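Phosphate ABC transporter, phosphate-binding protein (Clostridium perfringens, PDB 4Q8R) probably binds phosphate with high affinity and passes it to an ABC-type transporter for uptake into the cell. Local coordinates at residues G105-N109 with W110-G114; L83-H86 with K87-V91; R60-K63 with G64-Q68; A43-K46 with N47-G51. All blocks are in the same frame, centred on the assembly; numbering follows the deposited sequence. Where two conformers were deposited one is given.

Interaction 1 (G105-N109 with W110-G114); sequences GKITN and WKELG
Glu112 reaches back along the chain and holds the backbone of Thr108 and Asn109. Its CG lies anti to the carbonyl carbon (chi1 -67°), and the chain is extended beyond it. This carries the carboxylate to two consecutive N-H groups. OE2 accepts from Thr108 N at 2.8 Å and from Asn109 N at 2.9 Å. The Thr108 donor comes on the syn side but 30° out of the carboxylate plane; the Asn109 donor lies nearly along the C-O axis. The other oxygen, OE1, is within bonding distance of a water that also lies against Lys106 O and Thr108 OG1.

Asn109 reaches the other way. Its CG is anti to the backbone N (chi1 -174°), and OD1 accepts from Lys111 N at 2.8 Å, in the carbonyl plane and on a lone pair. This closes an Asx turn that leads into the short 3-10 segment 110-112. Glu112 N bonds back to Asn109 O at 3.0 Å. OD1 and ND2 of Asn109 also bond Ala118 N and Asp117 OD1, so the amide is fixed in rotation.

Nearer the backbone, the aliphatic part of Glu112 slides past Ile107, with Glu112 CB 3.8 Å from Ile107 CG2. The methyl Ile107 CD1 meets Leu113 CD2 at 3.9 Å. The Trp110 side chain packs instead on Ile120, Asn89 and Val91, and its NE1 donates to Asn168 O.

Interaction 2 (L83-H86 with K87-V91); sequences LITH and KNNPV. With ZN (zinc ion), chain E.
His86 places its CG anti to the backbone N (chi1 -158°), and Asn89 does the same (chi1 -169°). This lays the imidazole alongside the Lys87 backbone, with His86 CD2 3.4 Å from Lys87 O, while the Asn89 side chain folds back against Thr85 at the end of the strand. There it crosses Thr85 at about a right angle: Asn89 CB lies 3.7 Å from Thr85 OG1, and Asn89 ND2 lies 4.0 Å from Thr85 CB. A water joins the same two regions, accepting from His86 N and from Asn89 ND2.

The backbone makes a type II beta turn from His86 to Asn89 at the end of strand 71-86. Its closing bond, Asn89 N to His86 O, is weak at 3.3 Å. Asn88 has the positive phi expected at the third position of such a turn. The chain then bends again in an Asx turn, where Asn89 OD1 accepts from Val91 N at 2.9 Å.

The His86 ring is held at both nitrogens. ND1 bonds Val163 O, which fixes the rotation of the ring. NE2 binds a zinc ion at 2.1 Å, and two waters also bind this metal. A further water links Thr85 OG1 to Val91 O, tying the strand to the far end of the loop.

Interaction 3 (R60-K63 with G64-Q68); sequences RDLK and GEEKQ. With ZN (zinc ion), chain F.
Arg60 and Glu66 form an end-on, two-pronged salt bridge at the start of helix 64-68, where Lys63 holds the N-cap position. NH1 of Arg60 meets Glu66 OE2 at 2.8 Å, and NH2 meets Glu66 OE1 at 2.9 Å. Both bonds are almost straight, and both oxygens use their syn lone pairs. The guanidinium and carboxylate planes are only 7° apart.

Glu66 OE2 has a second donor, Lys63 N at 2.8 Å, which comes from above the carboxylate plane. This is the return half of a capping box; the lysine side chain does not supply the other half. Lys63 O in turn accepts from Lys67 N at 3.0 Å and more weakly from Glu66 N, which starts the helix.

Further out, several groups fix the guanidinium. Arg60 CG sits between the backbone N and the carbonyl carbon (chi1 56°). This turns the chain back along its own loop, and its extended run carries NH1 to Asp61 O at 3.0 Å. Ser42 OG bonds NH2. Lys63 CE lies over one face, 3.6 Å above the plane and offset toward the rim. Leu62 CD2 packs beside Glu66 OE2. Leu62 and Lys67 cross at about a right angle, touching through CD1 and CD. The loop also supplies a ligand to a zinc ion that Glu73 binds too: Asp61 OD1 at 2.0 Å.

Interaction 4 (A43-K46 with N47-G51); sequences AGIK and NAMEG
The last turns of helix 41-50 form this contact, and a Schellman motif follows, with Gly51 the first residue to leave helical angles, at positive phi. Here the side chains of neighbouring turns meet along the helix surface. Backbone bonds hold the frame: Asn47 N to Ala43 O, Ala48 N to Gly44 O, Met49 N to Ile45 O and Glu50 N to Lys46 O.

On the inner side, Ile45 and Met49 are one turn apart and lean across each other. Ile45 CG2 meets Met49 SD at 4.1 Å. Met49 CG is anti to the carbonyl carbon (chi1 -70°), which sets it back against the preceding turn, 3.3 Å from Ile45 O. The pair faces Leu71 of strand 71-86.

On the exposed side, Lys46 bends at chi2, chi3 and chi4, so that its aliphatic chain lies against Glu50. Lys46 CD is 3.7 Å from Glu50 OE2. The charged ends form only a long salt bridge, with Lys46 NZ 3.9 Å from Glu50 OE2, so the chains touch mainly through methylenes.

Asn47 turns its amide back beside the previous turn, with CG 3.4 Å from Ala43 O. Its ND2 donates to Ser9 OG, which links the helix to strand 6-10. A water lies 3.0 Å from Ala43 O and 3.1 Å from Asn47 OD1, able to bridge the two.

Along the chain the order is interaction 4, interaction 3, interaction 2 and interaction 1. They form two touching pairs. Interactions 3 and 4 have centres about 11 Å apart; Ile45 of helix 41-50 packs on Arg60, Leu62 and Glu66, and Met49 on Glu66. Interactions 1 and 2 have centres about 14 Å apart; the Trp110 ring packs on Thr85, Asn89 and Val91. Any interaction of one pair has its centre about 34 to 39 Å from those of the other. Strand 71-86 runs between them: it follows helix 64-68 and ends in the turn of interaction 2. Interaction 4 lies across the chain's centre from interactions 1 and 2, so the pairs occupy well-separated parts of one periplasmic-binding-protein fold.

Interaction 1 (G105-N109 with W110-G114)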
loop_
_atom_site.group_PDB
_atom_site.type_symbol
_atom_site.label_atom_id
_atom_site.label_comp_id
_atom_site.label_asym_id
_atom_site.label_seq_id
_atom_site.Cartn_x
_atom_site.Cartn_y
_atom_site.Cartn_z
ATOM N N GLY A 105 21.279 0.409 -4.604
ATOM C CA GLY A 105 22.213 -0.054 -5.622
ATOM C C GLY A 105 23.559 -0.526 -5.089
ATOM O O GLY A 105 24.506 -0.727 -5.857
ATOM N N LYS A 106 23.704 -0.690 -3.773
ATOM C CA LYS A 106 24.927 -1.224 -3.224
ATOM C C LYS A 106 25.102 -2.703 -3.553
ATOM O O LYS A 106 26.185 -3.180 -3.939
ATOM C CB LYS A 106 24.989 -0.959 -1.746
ATOM C CG LYS A 106 26.311 -1.318 -1.144
ATOM C CD LYS A 106 26.151 -1.487 0.334
ATOM C CE LYS A 106 26.064 -0.120 0.976
ATOM N NZ LYS A 106 27.253 0.662 0.549
ATOM N N ILE A 107 24.004 -3.423 -3.422
ATOM C CA ILE A 107 23.934 -4.846 -3.807
ATOM C C ILE A 107 23.192 -4.934 -5.119
ATOM O O ILE A 107 22.040 -4.492 -5.243
ATOM C CB ILE A 107 23.264 -5.658 -2.664
ATOM C CG1 ILE A 107 24.209 -5.736 -1.472
ATOM C CG2 ILE A 107 22.757 -6.998 -3.151
ATOM C CD1 ILE A 107 23.690 -6.559 -0.289
ATOM N N THR A 108 23.786 -5.581 -6.131
ATOM C CA THR A 108 23.251 -5.600 -7.456
ATOM C C THR A 108 23.029 -6.987 -8.085
ATOM O O THR A 108 22.532 -7.069 -9.195
ATOM C CB THR A 108 24.206 -4.802 -8.401
ATOM O OG1 THR A 108 25.495 -5.388 -8.355
ATOM C CG2 THR A 108 24.294 -3.349 -7.960
ATOM N N ASN A 109 23.487 -8.048 -7.400
ATOM C CA ASN A 109 23.405 -9.410 -7.928
ATOM C C ASN A 109 22.835 -10.280 -6.806
ATOM O O ASN A 109 23.248 -10.091 -5.652
ATOM C CB ASN A 109 24.807 -9.909 -8.341
ATOM C CG ASN A 109 24.777 -11.261 -9.040
ATOM O OD1 ASN A 109 24.447 -12.294 -8.444
ATOM N ND2 ASN A 109 25.071 -11.258 -10.299
ATOM N N TRP A 110 21.908 -11.194 -7.128
ATOM C CA TRP A 110 21.302 -11.995 -6.106
ATOM C C TRP A 110 22.280 -12.865 -5.346
ATOM O O TRP A 110 22.018 -13.237 -4.190
ATOM C CB TRP A 110 20.187 -12.858 -6.704
ATOM C CG TRP A 110 18.953 -12.100 -7.109
ATOM C CD1 TRP A 110 18.596 -11.678 -8.342
ATOM C CD2 TRP A 110 17.893 -11.697 -6.202
ATOM N NE1 TRP A 110 17.381 -11.028 -8.270
ATOM C CE2 TRP A 110 16.953 -11.005 -6.953
ATOM C CE3 TRP A 110 17.695 -11.850 -4.826
ATOM C CZ2 TRP A 110 15.771 -10.495 -6.382
ATOM C CZ3 TRP A 110 16.561 -11.371 -4.272
ATOM C CH2 TRP A 110 15.635 -10.643 -5.024
ATOM N N LYS A 111 23.437 -13.147 -5.925
ATOM C CA LYS A 111 24.431 -13.889 -5.230
ATOM C C LYS A 111 25.032 -13.207 -4.002
ATOM O O LYS A 111 25.514 -13.842 -3.081
ATOM C CB LYS A 111 25.580 -14.080 -6.153
ATOM C CG LYS A 111 25.542 -15.305 -6.774
ATOM C CD LYS A 111 26.309 -16.214 -5.937
ATOM C CE LYS A 111 26.702 -17.288 -6.867
ATOM N NZ LYS A 111 27.482 -18.316 -6.162
ATOM N N GLU A 112 24.951 -11.876 -4.005
ATOM C CA GLU A 112 25.381 -11.095 -2.908
ATOM C C GLU A 112 24.438 -11.224 -1.718
ATOM O O GLU A 112 24.734 -10.690 -0.660
ATOM C CB GLU A 112 25.499 -9.620 -3.300
ATOM C CG GLU A 112 26.586 -9.293 -4.299
ATOM C CD GLU A 112 26.540 -7.825 -4.778
ATOM O OE1 GLU A 112 27.332 -6.994 -4.225
ATOM O OE2 GLU A 112 25.732 -7.522 -5.655
ATOM N N LEU A 113 23.336 -11.959 -1.907
ATOM C CA LEU A 113 22.384 -12.246 -0.874
ATOM C C LEU A 113 22.256 -13.744 -0.666
ATOM O O LEU A 113 21.387 -14.197 0.045
ATOM C CB LEU A 113 21.003 -11.690 -1.267
ATOM C CG LEU A 113 20.929 -10.192 -1.519
ATOM C CD1 LEU A 113 19.712 -9.846 -2.282
ATOM C CD2 LEU A 113 20.992 -9.427 -0.224
ATOM N N GLY A 114 23.158 -14.510 -1.264
ATOM C CA GLY A 114 23.083 -15.980 -1.206
ATOM C C GLY A 114 22.218 -16.656 -2.242
ATOM O O GLY A 114 21.975 -17.900 -2.152
HETATM O O HOH W 1 27.138 -4.769 -6.094
#

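Interaction 2 (L83-H86 with K87-V91)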
loop_
_atom_site.group_PDB
_atom_site.type_symbol
_atom_site.label_atom_id
_atom_site.label_comp_id
_atom_site.label_asym_id
_atom_site.label_seq_id
_atom_site.Cartn_x
_atom_site.Cartn_y
_atom_site.Cartn_z
ATOM N N LEU A 83 7.783 -7.405 0.565
ATOM C CA LEU A 83 8.858 -7.363 -0.437
ATOM C C LEU A 83 8.652 -8.619 -1.223
ATOM O O LEU A 83 8.862 -9.752 -0.654
ATOM C CB LEU A 83 10.237 -7.472 0.180
ATOM C CG LEU A 83 10.947 -6.234 0.632
ATOM C CD1 LEU A 83 11.196 -5.376 -0.561
ATOM C CD2 LEU A 83 10.156 -5.533 1.698
ATOM N N ILE A 84 8.230 -8.476 -2.458
ATOM C CA ILE A 84 7.906 -9.638 -3.279
ATOM C C ILE A 84 8.991 -9.952 -4.280
ATOM O O ILE A 84 9.587 -9.034 -4.893
ATOM C CB ILE A 84 6.549 -9.488 -3.959
ATOM C CG1 ILE A 84 6.406 -8.176 -4.746
ATOM C CG2 ILE A 84 5.455 -9.578 -2.896
ATOM C CD1 ILE A 84 5.291 -8.242 -5.738
ATOM N N THR A 85 9.210 -11.253 -4.480
ATOM C CA THR A 85 10.090 -11.751 -5.487
ATOM C C THR A 85 9.275 -12.626 -6.417
ATOM O O THR A 85 8.114 -12.994 -6.154
ATOM C CB THR A 85 11.266 -12.542 -4.899
ATOM O OG1 THR A 85 10.733 -13.759 -4.340
ATOM C CG2 THR A 85 12.034 -11.809 -3.838
ATOM N N HIS A 86 9.860 -12.936 -7.560
ATOM C CA HIS A 86 9.334 -14.010 -8.389
ATOM C C HIS A 86 9.278 -15.330 -7.568
ATOM O O HIS A 86 10.079 -15.576 -6.679
ATOM C CB HIS A 86 10.232 -14.195 -9.598
ATOM C CG HIS A 86 9.601 -14.851 -10.752
ATOM N ND1 HIS A 86 8.811 -14.194 -11.675
ATOM C CD2 HIS A 86 9.644 -16.152 -11.154
ATOM C CE1 HIS A 86 8.455 -15.033 -12.620
ATOM N NE2 HIS A 86 8.897 -16.235 -12.294
ATOM N N LYS A 87 8.342 -16.172 -7.951
ATOM C CA LYS A 87 8.113 -17.420 -7.303
ATOM C C LYS A 87 9.414 -18.248 -7.453
ATOM O O LYS A 87 10.095 -18.174 -8.472
ATOM C CB LYS A 87 6.867 -18.066 -7.965
ATOM C CG LYS A 87 6.336 -19.216 -7.237
ATOM C CD LYS A 87 5.611 -18.802 -5.968
ATOM C CE LYS A 87 4.627 -19.904 -5.583
ATOM N NZ LYS A 87 4.012 -19.509 -4.288
ATOM N N ASN A 88 9.793 -18.990 -6.435
ATOM C CA ASN A 88 10.983 -19.855 -6.515
ATOM C C ASN A 88 12.359 -19.188 -6.594
ATOM O O ASN A 88 13.340 -19.819 -6.884
ATOM C CB ASN A 88 10.810 -20.886 -7.657
ATOM C CG ASN A 88 9.556 -21.729 -7.472
ATOM O OD1 ASN A 88 9.204 -22.072 -6.349
ATOM N ND2 ASN A 88 8.853 -22.024 -8.565
ATOM N N ASN A 89 12.430 -17.893 -6.303
ATOM C CA ASN A 89 13.720 -17.274 -5.982
ATOM C C ASN A 89 14.248 -17.932 -4.699
ATOM O O ASN A 89 13.512 -18.012 -3.692
ATOM C CB ASN A 89 13.490 -15.797 -5.721
ATOM C CG ASN A 89 14.807 -15.008 -5.630
ATOM O OD1 ASN A 89 15.778 -15.463 -5.025
ATOM N ND2 ASN A 89 14.827 -13.823 -6.218
ATOM N N PRO A 90 15.496 -18.423 -4.687
ATOM C CA PRO A 90 16.052 -19.049 -3.494
ATOM C C PRO A 90 16.205 -18.143 -2.303
ATOM O O PRO A 90 16.328 -18.631 -1.177
ATOM C CB PRO A 90 17.410 -19.576 -3.961
ATOM C CG PRO A 90 17.738 -18.765 -5.169
ATOM C CD PRO A 90 16.434 -18.496 -5.831
ATOM N N VAL A 91 16.187 -16.829 -2.536
ATOM C CA VAL A 91 16.293 -15.862 -1.407
ATOM C C VAL A 91 14.896 -15.659 -0.800
ATOM O O VAL A 91 14.010 -15.173 -1.466
ATOM C CB VAL A 91 16.869 -14.543 -1.892
ATOM C CG1 VAL A 91 16.985 -13.539 -0.741
ATOM C CG2 VAL A 91 18.240 -14.798 -2.509
HETATM ZN ZN ZN E . 8.877 -17.936 -13.468
HETATM O O HOH W 2 11.325 -15.201 -2.084
HETATM O O HOH W 3 12.833 -12.531 -7.989
HETATM O O HOH W 4 9.258 -17.123 -15.464
HETATM O O HOH W 5 10.513 -19.036 -13.400
#

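Interaction 3 (R60-K63 with G64-Q68)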
loop_
_atom_site.group_PDB
_atom_site.type_symbol
_atom_site.label_atom_id
_atom_site.label_comp_id
_atom_site.label_asym_id
_atom_site.label_seq_id
_atom_site.Cartn_x
_atom_site.Cartn_y
_atom_site.Cartn_z
ATOM N N ARG A 60 -0.422 6.161 3.445
ATOM C CA ARG A 60 0.630 6.751 4.282
ATOM C C ARG A 60 -0.042 7.799 5.160
ATOM O O ARG A 60 -1.191 8.194 4.872
ATOM C CB ARG A 60 1.726 7.449 3.443
ATOM C CG ARG A 60 1.199 8.508 2.502
ATOM C CD ARG A 60 2.309 9.449 2.138
ATOM N NE ARG A 60 1.992 10.360 1.063
ATOM C CZ ARG A 60 1.422 11.537 1.214
ATOM N NH1 ARG A 60 1.060 11.953 2.437
ATOM N NH2 ARG A 60 1.263 12.319 0.153
ATOM N N ASP A 61 0.637 8.247 6.194
ATOM C CA ASP A 61 0.098 9.348 6.947
ATOM C C ASP A 61 0.114 10.632 6.087
ATOM O O ASP A 61 0.879 10.744 5.133
ATOM C CB ASP A 61 0.901 9.594 8.185
ATOM C CG ASP A 61 0.127 10.332 9.203
ATOM O OD1 ASP A 61 -1.041 10.740 8.968
ATOM O OD2 ASP A 61 0.684 10.523 10.253
ATOM N N LEU A 62 -0.696 11.602 6.459
ATOM C CA LEU A 62 -0.671 12.917 5.793
ATOM C C LEU A 62 0.597 13.647 6.130
ATOM O O LEU A 62 1.162 13.471 7.219
ATOM C CB LEU A 62 -1.827 13.790 6.277
ATOM C CG LEU A 62 -3.229 13.346 5.933
ATOM C CD1 LEU A 62 -4.229 14.431 6.297
ATOM C CD2 LEU A 62 -3.274 13.045 4.436
ATOM N N LYS A 63 1.030 14.480 5.204
ATOM C CA LYS A 63 2.083 15.453 5.497
ATOM C C LYS A 63 1.446 16.638 6.214
ATOM O O LYS A 63 0.250 16.898 6.074
ATOM C CB LYS A 63 2.746 15.878 4.215
ATOM C CG LYS A 63 3.396 14.710 3.427
ATOM C CD LYS A 63 3.754 15.171 2.028
ATOM C CE LYS A 63 4.263 14.084 1.084
ATOM N NZ LYS A 63 5.688 14.277 0.812
ATOM N N GLY A 64 2.250 17.361 6.978
ATOM C CA GLY A 64 1.760 18.506 7.753
ATOM C C GLY A 64 1.016 19.503 6.863
ATOM O O GLY A 64 -0.003 20.089 7.234
ATOM N N GLU A 65 1.490 19.695 5.655
ATOM C CA GLU A 65 0.773 20.624 4.761
ATOM C C GLU A 65 -0.566 20.194 4.179
ATOM O O GLU A 65 -1.413 21.033 3.767
ATOM C CB GLU A 65 1.561 20.722 3.550
ATOM C CG GLU A 65 2.626 21.628 3.600
ATOM C CD GLU A 65 3.242 21.632 2.258
ATOM O OE1 GLU A 65 3.266 22.772 1.674
ATOM O OE2 GLU A 65 3.654 20.488 1.836
ATOM N N GLU A 66 -0.715 18.896 4.051
ATOM C CA GLU A 66 -1.943 18.290 3.585
ATOM C C GLU A 66 -2.939 18.434 4.715
ATOM O O GLU A 66 -4.106 18.705 4.501
ATOM C CB GLU A 66 -1.735 16.800 3.195
ATOM C CG GLU A 66 -0.811 16.614 2.002
ATOM C CD GLU A 66 -0.328 15.180 1.745
ATOM O OE1 GLU A 66 -0.038 14.861 0.574
ATOM O OE2 GLU A 66 -0.234 14.368 2.707
ATOM N N LYS A 67 -2.446 18.259 5.934
ATOM C CA LYS A 67 -3.245 18.442 7.116
ATOM C C LYS A 67 -3.776 19.856 7.237
ATOM O O LYS A 67 -4.966 20.021 7.576
ATOM C CB LYS A 67 -2.434 18.025 8.349
ATOM C CG LYS A 67 -3.223 17.917 9.637
ATOM C CD LYS A 67 -4.112 16.686 9.650
ATOM C CE LYS A 67 -5.236 16.880 10.652
ATOM N NZ LYS A 67 -6.118 15.689 10.706
ATOM N N GLN A 68 -2.898 20.830 6.955
ATOM C CA GLN A 68 -3.156 22.264 6.955
ATOM C C GLN A 68 -4.229 22.692 5.973
ATOM O O GLN A 68 -4.840 23.721 6.142
ATOM C CB GLN A 68 -1.836 23.044 6.636
ATOM C CG GLN A 68 -1.048 23.468 7.850
ATOM C CD GLN A 68 -1.839 24.452 8.716
ATOM O OE1 GLN A 68 -2.545 24.048 9.656
ATOM N NE2 GLN A 68 -1.755 25.740 8.385
HETATM ZN ZN ZN F . -2.168 11.709 10.334
HETATM O O HOH W 6 -2.244 10.111 11.058
#

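Interaction 4 (A43-K46 with N47-G51)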
loop_
_atom_site.group_PDB
_atom_site.type_symbol
_atom_site.label_atom_id
_atom_site.label_comp_id
_atom_site.label_asym_id
_atom_site.label_seq_id
_atom_site.Cartn_x
_atom_site.Cartn_y
_atom_site.Cartn_z
ATOM N N ALA A 43 -2.100 11.748 -5.094
ATOM C CA ALA A 43 -3.090 12.372 -5.945
ATOM C C ALA A 43 -4.486 12.337 -5.289
ATOM O O ALA A 43 -5.290 13.245 -5.453
ATOM C CB ALA A 43 -3.122 11.717 -7.292
ATOM N N GLY A 44 -4.792 11.260 -4.588
ATOM C CA GLY A 44 -6.093 11.235 -3.930
ATOM C C GLY A 44 -6.176 12.261 -2.782
ATOM O O GLY A 44 -7.192 12.905 -2.606
ATOM N N ILE A 45 -5.106 12.421 -2.034
ATOM C CA ILE A 45 -5.014 13.417 -0.971
ATOM C C ILE A 45 -5.192 14.798 -1.554
ATOM O O ILE A 45 -5.971 15.634 -1.002
ATOM C CB ILE A 45 -3.715 13.339 -0.180
ATOM C CG1 ILE A 45 -3.638 12.034 0.640
ATOM C CG2 ILE A 45 -3.559 14.517 0.740
ATOM C CD1 ILE A 45 -2.253 11.685 1.102
ATOM N N LYS A 46 -4.494 15.071 -2.644
ATOM C CA LYS A 46 -4.665 16.361 -3.311
ATOM C C LYS A 46 -6.075 16.591 -3.848
ATOM O O LYS A 46 -6.627 17.739 -3.750
ATOM C CB LYS A 46 -3.685 16.418 -4.482
ATOM C CG LYS A 46 -3.761 17.710 -5.239
ATOM C CD LYS A 46 -3.349 18.839 -4.328
ATOM C CE LYS A 46 -1.848 19.064 -4.215
ATOM N NZ LYS A 46 -1.849 20.522 -4.244
ATOM N N ASN A 47 -6.708 15.533 -4.370
ATOM C CA ASN A 47 -8.098 15.653 -4.790
ATOM C C ASN A 47 -9.042 15.979 -3.608
ATOM O O ASN A 47 -9.985 16.800 -3.734
ATOM C CB ASN A 47 -8.588 14.398 -5.478
ATOM C CG ASN A 47 -8.125 14.289 -6.909
ATOM O OD1 ASN A 47 -7.707 15.290 -7.525
ATOM N ND2 ASN A 47 -8.234 13.082 -7.475
ATOM N N ALA A 48 -8.774 15.401 -2.450
ATOM C CA ALA A 48 -9.536 15.762 -1.252
ATOM C C ALA A 48 -9.259 17.205 -0.790
ATOM O O ALA A 48 -10.200 17.903 -0.431
ATOM C CB ALA A 48 -9.286 14.763 -0.123
ATOM N N MET A 49 -8.010 17.663 -0.842
ATOM C CA MET A 49 -7.664 19.028 -0.471
ATOM C C MET A 49 -8.370 20.005 -1.411
ATOM O O MET A 49 -8.771 21.094 -1.013
ATOM C CB MET A 49 -6.150 19.267 -0.618
ATOM C CG MET A 49 -5.282 18.540 0.408
ATOM S SD MET A 49 -3.560 18.495 -0.094
ATOM C CE MET A 49 -3.152 20.252 0.098
ATOM N N GLU A 50 -8.523 19.651 -2.679
ATOM C CA GLU A 50 -9.055 20.572 -3.673
ATOM C C GLU A 50 -10.527 20.439 -3.873
ATOM O O GLU A 50 -11.107 21.245 -4.589
ATOM C CB GLU A 50 -8.299 20.402 -5.035
ATOM C CG GLU A 50 -6.819 20.748 -4.918
ATOM C CD GLU A 50 -6.045 20.787 -6.245
ATOM O OE1 GLU A 50 -6.397 20.088 -7.230
ATOM O OE2 GLU A 50 -5.044 21.534 -6.305
ATOM N N GLY A 51 -11.190 19.492 -3.216
ATOM C CA GLY A 51 -12.629 19.349 -3.401
ATOM C C GLY A 51 -13.024 18.576 -4.644
ATOM O O GLY A 51 -14.215 18.507 -5.002
HETATM O O HOH W 7 -4.676 14.894 -7.903
#